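Long-range contacts in superoxide dismutase [Fe] (Sulfolobus acidocaldarius, PDB 1B06), which catalyses the dismutation of toxic superoxide radicals to hydrogen peroxide and oxygen, using one iron ion in each subunit: residues H84-N90 with V165-D170; H38-G44 with F76-H81; H33-H37 with D170-A175. All blocks are in the same frame, centred on the assembly; numbering follows the deposited sequence.

Contact 1 of 3, residues H84-N90 with V165-D170; sequences HAIYWNN and VILIVD. With FE (Fe (III) ion), chain G.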
# COMPACT_ATOMS: atom_id res chain seq x y z
N HIS A 84 6.26 -1.15 18.77
CA HIS A 84 5.79 -0.64 20.05
C HIS A 84 6.84 -0.92 21.13
O HIS A 84 7.03 -0.12 22.04
CB HIS A 84 4.46 -1.29 20.43
CG HIS A 84 3.28 -0.60 19.84
ND1 HIS A 84 2.79 -0.92 18.59
CD2 HIS A 84 2.53 0.44 20.28
CE1 HIS A 84 1.79 -0.10 18.29
NE2 HIS A 84 1.62 0.74 19.30
N ALA A 85 7.52 -2.05 21.00
CA ALA A 85 8.56 -2.42 21.94
C ALA A 85 9.69 -1.40 21.92
O ALA A 85 10.26 -1.07 22.96
CB ALA A 85 9.09 -3.80 21.61
N ILE A 86 10.03 -0.90 20.74
CA ILE A 86 11.08 0.11 20.64
C ILE A 86 10.57 1.44 21.19
O ILE A 86 11.27 2.14 21.93
CB ILE A 86 11.50 0.32 19.17
CG1 ILE A 86 12.14 -0.96 18.62
CG2 ILE A 86 12.48 1.48 19.07
CD1 ILE A 86 12.18 -1.02 17.11
N TYR A 87 9.33 1.77 20.82
CA TYR A 87 8.67 3.01 21.23
C TYR A 87 8.70 3.24 22.74
O TYR A 87 9.08 4.32 23.20
CB TYR A 87 7.23 2.97 20.72
CG TYR A 87 6.38 4.19 21.03
CD1 TYR A 87 6.79 5.47 20.67
CD2 TYR A 87 5.13 4.04 21.63
CE1 TYR A 87 5.96 6.59 20.90
CE2 TYR A 87 4.30 5.14 21.87
CZ TYR A 87 4.72 6.41 21.50
OH TYR A 87 3.88 7.48 21.73
N TRP A 88 8.32 2.22 23.52
CA TRP A 88 8.31 2.35 24.98
C TRP A 88 9.70 2.65 25.52
O TRP A 88 9.85 3.48 26.41
CB TRP A 88 7.80 1.07 25.64
CG TRP A 88 6.45 0.58 25.17
CD1 TRP A 88 6.12 -0.70 24.84
CD2 TRP A 88 5.27 1.37 24.97
NE1 TRP A 88 4.80 -0.77 24.46
CE2 TRP A 88 4.25 0.48 24.53
CE3 TRP A 88 4.96 2.72 25.13
CZ2 TRP A 88 2.95 0.92 24.24
CZ3 TRP A 88 3.66 3.15 24.85
CH2 TRP A 88 2.67 2.25 24.41
N ASN A 89 10.71 1.98 24.99
CA ASN A 89 12.08 2.16 25.43
C ASN A 89 12.71 3.44 24.89
O ASN A 89 13.69 3.94 25.44
CB ASN A 89 12.93 0.97 25.01
CG ASN A 89 12.66 -0.25 25.85
OD1 ASN A 89 12.77 -0.21 27.07
ND2 ASN A 89 12.30 -1.35 25.20
N ASN A 90 12.13 3.97 23.81
CA ASN A 90 12.64 5.17 23.18
C ASN A 90 12.14 6.44 23.87
O ASN A 90 12.42 7.55 23.42
CB ASN A 90 12.25 5.18 21.70
CG ASN A 90 13.25 5.93 20.83
OD1 ASN A 90 14.46 5.68 20.88
ND2 ASN A 90 12.74 6.84 20.01
N VAL A 165 16.33 0.92 13.85
CA VAL A 165 15.59 2.10 14.24
C VAL A 165 16.34 2.80 15.37
O VAL A 165 16.70 2.17 16.35
CB VAL A 165 14.18 1.71 14.72
CG1 VAL A 165 13.44 2.94 15.22
CG2 VAL A 165 13.42 1.04 13.59
N ILE A 166 16.58 4.10 15.22
CA ILE A 166 17.29 4.87 16.24
C ILE A 166 16.32 5.74 17.05
O ILE A 166 16.45 5.86 18.27
CB ILE A 166 18.35 5.80 15.60
CG1 ILE A 166 19.39 4.98 14.85
CG2 ILE A 166 19.03 6.64 16.68
CD1 ILE A 166 20.11 3.95 15.71
N LEU A 167 15.35 6.34 16.35
CA LEU A 167 14.35 7.21 16.96
C LEU A 167 12.99 6.89 16.33
O LEU A 167 12.92 6.61 15.14
CB LEU A 167 14.71 8.68 16.72
CG LEU A 167 13.87 9.76 17.40
CD1 LEU A 167 14.08 9.71 18.91
CD2 LEU A 167 14.27 11.13 16.86
N ILE A 168 11.92 6.95 17.11
CA ILE A 168 10.61 6.63 16.57
C ILE A 168 9.43 7.27 17.30
O ILE A 168 9.44 7.40 18.52
CB ILE A 168 10.40 5.10 16.57
CG1 ILE A 168 9.08 4.75 15.88
CG2 ILE A 168 10.43 4.58 17.99
CD1 ILE A 168 9.02 3.32 15.40
N VAL A 169 8.42 7.66 16.53
CA VAL A 169 7.20 8.26 17.09
C VAL A 169 5.99 7.56 16.52
O VAL A 169 5.86 7.44 15.30
CB VAL A 169 7.02 9.74 16.72
CG1 VAL A 169 6.40 10.47 17.88
CG2 VAL A 169 8.32 10.35 16.29
N ASP A 170 5.10 7.11 17.40
CA ASP A 170 3.87 6.45 16.99
C ASP A 170 2.90 7.54 16.57
O ASP A 170 2.69 8.49 17.33
CB ASP A 170 3.29 5.65 18.16
CG ASP A 170 2.13 4.75 17.74
OD1 ASP A 170 1.64 4.85 16.59
OD2 ASP A 170 1.71 3.93 18.59
FE FE G . 0.49 2.55 18.83
O HOH W 1 10.27 7.91 21.15
O HOH W 2 0.64 2.13 16.80
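The ring of Y87 overlaps D170, whose CB sits over one face, 3.9 Å from the ring centroid and 16° off the normal, a CH-pi contact. With CG anti to the backbone N (chi1 -179°), the ring of Y87 reaches D170, and I168 O meets its edge, in plane, 3.9 Å from Y87 CD1. The phenol oxygen is hydrogen-bonded to the hydroxyl of Y187, which also bonds to D170 O. Replacing Y87 by an alanine is likely to leave the methylene of D170 without its aromatic cover and the hydroxyl of Y187 without this partner, making the iron-bound carboxylate less firmly placed. Beyond the ring, I86 turns its CG2 branch to I168 CG2 at 3.9 Å, while its CD1 reaches V165 CB at 4.1 Å. Water 1 joins the two backbones, donating to I168 O at 2.8 Å and more weakly to N90 O. At the other end H84 NE2 and D170 OD2 lie 3.3 Å apart because both bind the iron, D170 OD2 at 1.9 Å. G80 O takes the hydrogen of H84 ND1, orienting the imidazole. Helix 84-89 crosses strand 168-170 at -109°, their axes 8.3 Å apart; I166 and L167 form a classic beta bulge opposite L138. Helix and strand, from the alpha-hairpin and C-terminal domains, thus meet at the metal site of the iron/manganese superoxide dismutase fold.

Contact 2 of 3, residues H38-G44 with F76-H81; sequences HKGYVNG and FNINGH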
# COMPACT_ATOMS: atom_id res chain seq x y z
N HIS A 38 -0.83 -2.98 22.14
CA HIS A 38 0.38 -3.79 22.06
C HIS A 38 0.12 -5.26 22.37
O HIS A 38 0.53 -6.15 21.62
CB HIS A 38 1.46 -3.25 23.00
CG HIS A 38 2.83 -3.80 22.74
ND1 HIS A 38 3.96 -3.30 23.36
CD2 HIS A 38 3.24 -4.82 21.96
CE1 HIS A 38 5.01 -3.99 22.96
NE2 HIS A 38 4.61 -4.92 22.11
N LYS A 39 -0.58 -5.53 23.47
CA LYS A 39 -0.89 -6.91 23.83
C LYS A 39 -1.62 -7.60 22.69
O LYS A 39 -1.40 -8.77 22.40
CB LYS A 39 -1.76 -6.94 25.08
CG LYS A 39 -2.24 -8.32 25.48
CD LYS A 39 -1.74 -8.70 26.86
CE LYS A 39 -2.85 -8.63 27.92
NZ LYS A 39 -4.07 -7.89 27.47
N GLY A 40 -2.51 -6.87 22.04
CA GLY A 40 -3.28 -7.43 20.95
C GLY A 40 -2.44 -7.84 19.75
O GLY A 40 -2.76 -8.80 19.06
N TYR A 41 -1.36 -7.11 19.50
CA TYR A 41 -0.49 -7.41 18.37
C TYR A 41 0.29 -8.70 18.64
O TYR A 41 0.55 -9.47 17.74
CB TYR A 41 0.49 -6.26 18.10
CG TYR A 41 -0.17 -4.97 17.64
CD1 TYR A 41 -1.11 -4.97 16.60
CD2 TYR A 41 0.13 -3.75 18.24
CE1 TYR A 41 -1.73 -3.79 16.18
CE2 TYR A 41 -0.48 -2.56 17.83
CZ TYR A 41 -1.41 -2.59 16.80
OH TYR A 41 -2.02 -1.41 16.42
N VAL A 42 0.65 -8.91 19.90
CA VAL A 42 1.38 -10.11 20.28
C VAL A 42 0.45 -11.30 20.16
O VAL A 42 0.84 -12.35 19.65
CB VAL A 42 1.89 -10.01 21.73
CG1 VAL A 42 2.45 -11.35 22.18
CG2 VAL A 42 2.96 -8.93 21.83
N ASN A 43 -0.78 -11.14 20.62
CA ASN A 43 -1.76 -12.22 20.55
C ASN A 43 -2.09 -12.53 19.09
O ASN A 43 -2.19 -13.69 18.70
CB ASN A 43 -3.05 -11.84 21.29
CG ASN A 43 -2.91 -11.93 22.80
OD1 ASN A 43 -3.68 -11.32 23.54
ND2 ASN A 43 -1.92 -12.68 23.27
N GLY A 44 -2.27 -11.48 18.29
CA GLY A 44 -2.59 -11.66 16.88
C GLY A 44 -1.48 -12.38 16.13
O GLY A 44 -1.73 -13.26 15.31
N PHE A 76 1.66 -7.19 9.66
CA PHE A 76 0.86 -6.24 10.41
C PHE A 76 1.12 -6.40 11.90
O PHE A 76 1.55 -5.46 12.58
CB PHE A 76 -0.62 -6.47 10.11
CG PHE A 76 -1.53 -5.60 10.93
CD1 PHE A 76 -1.50 -4.22 10.79
CD2 PHE A 76 -2.38 -6.16 11.87
CE1 PHE A 76 -2.29 -3.40 11.60
CE2 PHE A 76 -3.18 -5.35 12.69
CZ PHE A 76 -3.13 -3.97 12.55
N ASN A 77 0.86 -7.60 12.42
CA ASN A 77 1.03 -7.88 13.83
C ASN A 77 2.46 -7.91 14.36
O ASN A 77 2.74 -7.35 15.41
CB ASN A 77 0.33 -9.19 14.18
CG ASN A 77 -1.17 -9.02 14.25
OD1 ASN A 77 -1.68 -8.29 15.09
ND2 ASN A 77 -1.89 -9.70 13.37
N ILE A 78 3.38 -8.56 13.64
CA ILE A 78 4.76 -8.63 14.11
C ILE A 78 5.40 -7.25 14.17
O ILE A 78 6.12 -6.93 15.11
CB ILE A 78 5.61 -9.56 13.22
CG1 ILE A 78 5.02 -10.98 13.25
CG2 ILE A 78 7.05 -9.59 13.72
CD1 ILE A 78 5.85 -12.02 12.50
N ASN A 79 5.13 -6.43 13.15
CA ASN A 79 5.67 -5.08 13.12
C ASN A 79 5.00 -4.26 14.22
O ASN A 79 5.64 -3.46 14.89
CB ASN A 79 5.41 -4.43 11.75
CG ASN A 79 6.56 -4.66 10.77
OD1 ASN A 79 7.71 -4.34 11.06
ND2 ASN A 79 6.24 -5.23 9.60
N GLY A 80 3.70 -4.47 14.41
CA GLY A 80 2.99 -3.75 15.45
C GLY A 80 3.62 -3.97 16.81
O GLY A 80 3.78 -3.05 17.61
N HIS A 81 4.01 -5.22 17.07
CA HIS A 81 4.63 -5.59 18.33
C HIS A 81 6.05 -5.01 18.45
O HIS A 81 6.36 -4.28 19.40
CB HIS A 81 4.65 -7.13 18.45
CG HIS A 81 5.77 -7.67 19.27
ND1 HIS A 81 5.96 -7.35 20.60
CD2 HIS A 81 6.78 -8.53 18.95
CE1 HIS A 81 7.02 -7.97 21.06
NE2 HIS A 81 7.54 -8.70 20.09
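Y41 lays one face of its ring over G80, with G80 CA 4.2 Å from the ring centroid and 19° off its normal. This CH-pi contact lies within the alpha-hairpin domain of the family, where segments 38-44 and 76-81 of its two long helices run roughly antiparallel, at 139°, their axes 8.0 Å apart. Glycine is what permits the fit: a CB on G80 would run into Y41 CG. The same ring turns an edge to the face of F76 in an offset edge-to-face pair, planes at 84°, with Y41 CE1 3.9 Å from F76 CZ. N77 OD1 comes in at another part of the rim, in plane, 3.7 Å from Y41 CD1, and the N77 amide also packs on the backbone of G44, where a CB would collide with that oxygen. The second shell fixes these groups. H155 is hydrogen-bonded to the Y41 hydroxyl, while G73 O accepts from N77 ND2. The Y41 side chain comes within about 4 Å of that of H174, nearest atoms, so the hairpin borders the iron site. On the other flank, with CG anti to the backbone N, the ring end of H38 comes near H81. W88 bonds to H38 ND1, and E143 of a second subunit to H81 NE2, so both imidazoles are held at their far nitrogens. Between them, H38 NE2 and H81 ND1 share a hydrogen bond of 3.2 Å, in which either could donate.

Contact 3 of 3, residues H33-H37 with D170-A175; sequences HYNGH and DEFEHA. With FE (Fe (III) ion), chain G.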
# COMPACT_ATOMS: atom_id res chain seq x y z
N HIS A 33 -2.98 1.79 25.45
CA HIS A 33 -2.02 1.68 24.35
C HIS A 33 -1.15 0.45 24.57
O HIS A 33 -0.84 -0.29 23.64
CB HIS A 33 -1.14 2.93 24.31
CG HIS A 33 -0.41 3.12 23.02
ND1 HIS A 33 0.29 4.28 22.72
CD2 HIS A 33 -0.29 2.32 21.93
CE1 HIS A 33 0.81 4.18 21.52
NE2 HIS A 33 0.48 3.00 21.01
N TYR A 34 -0.76 0.25 25.83
CA TYR A 34 0.10 -0.86 26.21
C TYR A 34 -0.69 -2.15 26.48
O TYR A 34 -0.44 -3.17 25.84
CB TYR A 34 0.91 -0.47 27.45
CG TYR A 34 1.70 -1.61 28.06
CD1 TYR A 34 2.81 -2.14 27.40
CD2 TYR A 34 1.31 -2.18 29.27
CE1 TYR A 34 3.51 -3.21 27.94
CE2 TYR A 34 2.01 -3.25 29.81
CZ TYR A 34 3.10 -3.77 29.14
OH TYR A 34 3.78 -4.85 29.65
N ASN A 35 -1.64 -2.10 27.40
CA ASN A 35 -2.42 -3.28 27.74
C ASN A 35 -3.46 -3.66 26.70
O ASN A 35 -3.91 -4.81 26.65
CB ASN A 35 -3.12 -3.08 29.09
CG ASN A 35 -2.15 -3.06 30.24
OD1 ASN A 35 -1.41 -4.02 30.46
ND2 ASN A 35 -2.15 -1.96 30.99
N GLY A 36 -3.84 -2.71 25.86
CA GLY A 36 -4.83 -3.00 24.84
C GLY A 36 -4.23 -3.30 23.49
O GLY A 36 -4.23 -4.44 23.04
N HIS A 37 -3.70 -2.26 22.84
CA HIS A 37 -3.12 -2.40 21.51
C HIS A 37 -1.89 -3.30 21.41
O HIS A 37 -1.90 -4.28 20.67
CB HIS A 37 -2.81 -1.00 20.95
CG HIS A 37 -4.01 -0.12 20.83
ND1 HIS A 37 -4.88 -0.18 19.76
CD2 HIS A 37 -4.50 0.83 21.66
CE1 HIS A 37 -5.85 0.69 19.94
NE2 HIS A 37 -5.65 1.32 21.09
N ASP A 170 5.10 7.11 17.40
CA ASP A 170 3.87 6.45 16.99
C ASP A 170 2.90 7.54 16.57
O ASP A 170 2.69 8.49 17.33
CB ASP A 170 3.29 5.65 18.16
CG ASP A 170 2.13 4.75 17.74
OD1 ASP A 170 1.64 4.85 16.59
OD2 ASP A 170 1.71 3.93 18.59
N GLU A 171 2.32 7.41 15.39
CA GLU A 171 1.38 8.41 14.91
C GLU A 171 -0.01 7.85 14.60
O GLU A 171 -0.79 8.48 13.89
CB GLU A 171 1.95 9.14 13.69
CG GLU A 171 2.95 10.24 14.06
CD GLU A 171 3.36 11.07 12.87
OE1 GLU A 171 2.60 11.99 12.48
OE2 GLU A 171 4.44 10.81 12.31
N PHE A 172 -0.29 6.67 15.13
CA PHE A 172 -1.62 6.08 14.97
C PHE A 172 -2.46 6.99 15.87
O PHE A 172 -1.97 7.45 16.90
CB PHE A 172 -1.64 4.66 15.52
CG PHE A 172 -1.46 3.60 14.47
CD1 PHE A 172 -0.26 3.50 13.76
CD2 PHE A 172 -2.49 2.69 14.19
CE1 PHE A 172 -0.09 2.50 12.79
CE2 PHE A 172 -2.32 1.70 13.22
CZ PHE A 172 -1.12 1.60 12.52
N GLU A 173 -3.71 7.24 15.50
CA GLU A 173 -4.55 8.11 16.31
C GLU A 173 -4.69 7.69 17.77
O GLU A 173 -4.85 8.54 18.65
CB GLU A 173 -5.93 8.24 15.66
CG GLU A 173 -5.89 9.02 14.37
CD GLU A 173 -7.21 9.00 13.64
OE1 GLU A 173 -7.86 7.94 13.59
OE2 GLU A 173 -7.59 10.06 13.11
N HIS A 174 -4.63 6.38 18.04
CA HIS A 174 -4.76 5.89 19.41
C HIS A 174 -3.60 6.33 20.31
O HIS A 174 -3.68 6.23 21.54
CB HIS A 174 -4.87 4.36 19.42
CG HIS A 174 -3.60 3.65 19.03
ND1 HIS A 174 -3.54 2.77 17.97
CD2 HIS A 174 -2.37 3.65 19.58
CE1 HIS A 174 -2.33 2.26 17.89
NE2 HIS A 174 -1.59 2.78 18.86
N ALA A 175 -2.54 6.83 19.71
CA ALA A 175 -1.39 7.27 20.47
C ALA A 175 -1.57 8.64 21.12
O ALA A 175 -0.80 9.00 22.01
CB ALA A 175 -0.16 7.29 19.58
FE FE G . 0.49 2.55 18.83
O HOH W 3 0.97 6.92 22.92
O HOH W 2 0.64 2.13 16.80
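H37 and H174 stack face to face, their ring centroids 3.9 Å apart and their planes only 17° from parallel. The two side chains run antiparallel alongside each other, which brings H37 NE2 to 3.6 Å from H174 CB. H174 reaches this position through a less common first torsion, with CG between its backbone N and carbonyl carbon (chi1 69°). F172 CB lies against the opposite face of the H174 ring, so the imidazole is sandwiched. E173 of a third subunit bonds to H174 ND1, and Y177 of that subunit to H37 NE2; these bonds tie the metal ligand and its stacking partner to the subunit interface.

H33 approaches H174 differently. It directs its CG anti to the backbone N, and the edge of H174 points at the face of H33 in an offset edge-to-face pair. H174 CD2 lies over that face, toward its rim. The two NE2 atoms, of H33 and H174, are 3.0 Å apart because both coordinate the iron, H33 NE2 at 2.2 Å and H174 NE2 at 2.1 Å. With D170, H84 and water 2 they complete the five-ligand site of the iron/manganese superoxide dismutases, three histidines, one aspartate and a solvent molecule. D170 OD2 enters at the edge of the H33 ring, in its plane, from the opposite direction. The other carboxylate oxygen makes an Asx turn: F172 N donates to D170 OD1 at 3.0 Å, nearly straight at 169°, from above the carboxylate plane, which restrains rotation of the carboxylate. A175 CB packs obliquely against H33, 3.8 Å from H33 CE1, and water 3 meets the edge of the ring, accepting a weak bond from H33 ND1 while donating to A175 O at 2.9 Å.

In the fold
Contacts 2 and 3 share helix 27-57, and contacts 1 and 2 share helix 67-89, so the three line the helical hairpin and its junction with the three-stranded antiparallel sheet. Their centres lie about 15 Å (1 and 2), 12 Å (1 and 3) and 11 Å (2 and 3) apart. Along the chain contact 3 closes the widest loop, with contacts 1 and 2 in series inside it. Contacts 1 and 3 each join the hairpin to the C-terminal domain and share D170, the iron and water 2; contact 2 stays within the hairpin. Iron therefore connects two domains, while contacts 1 and 2 touch a second subunit and contacts 2 and 3 a third.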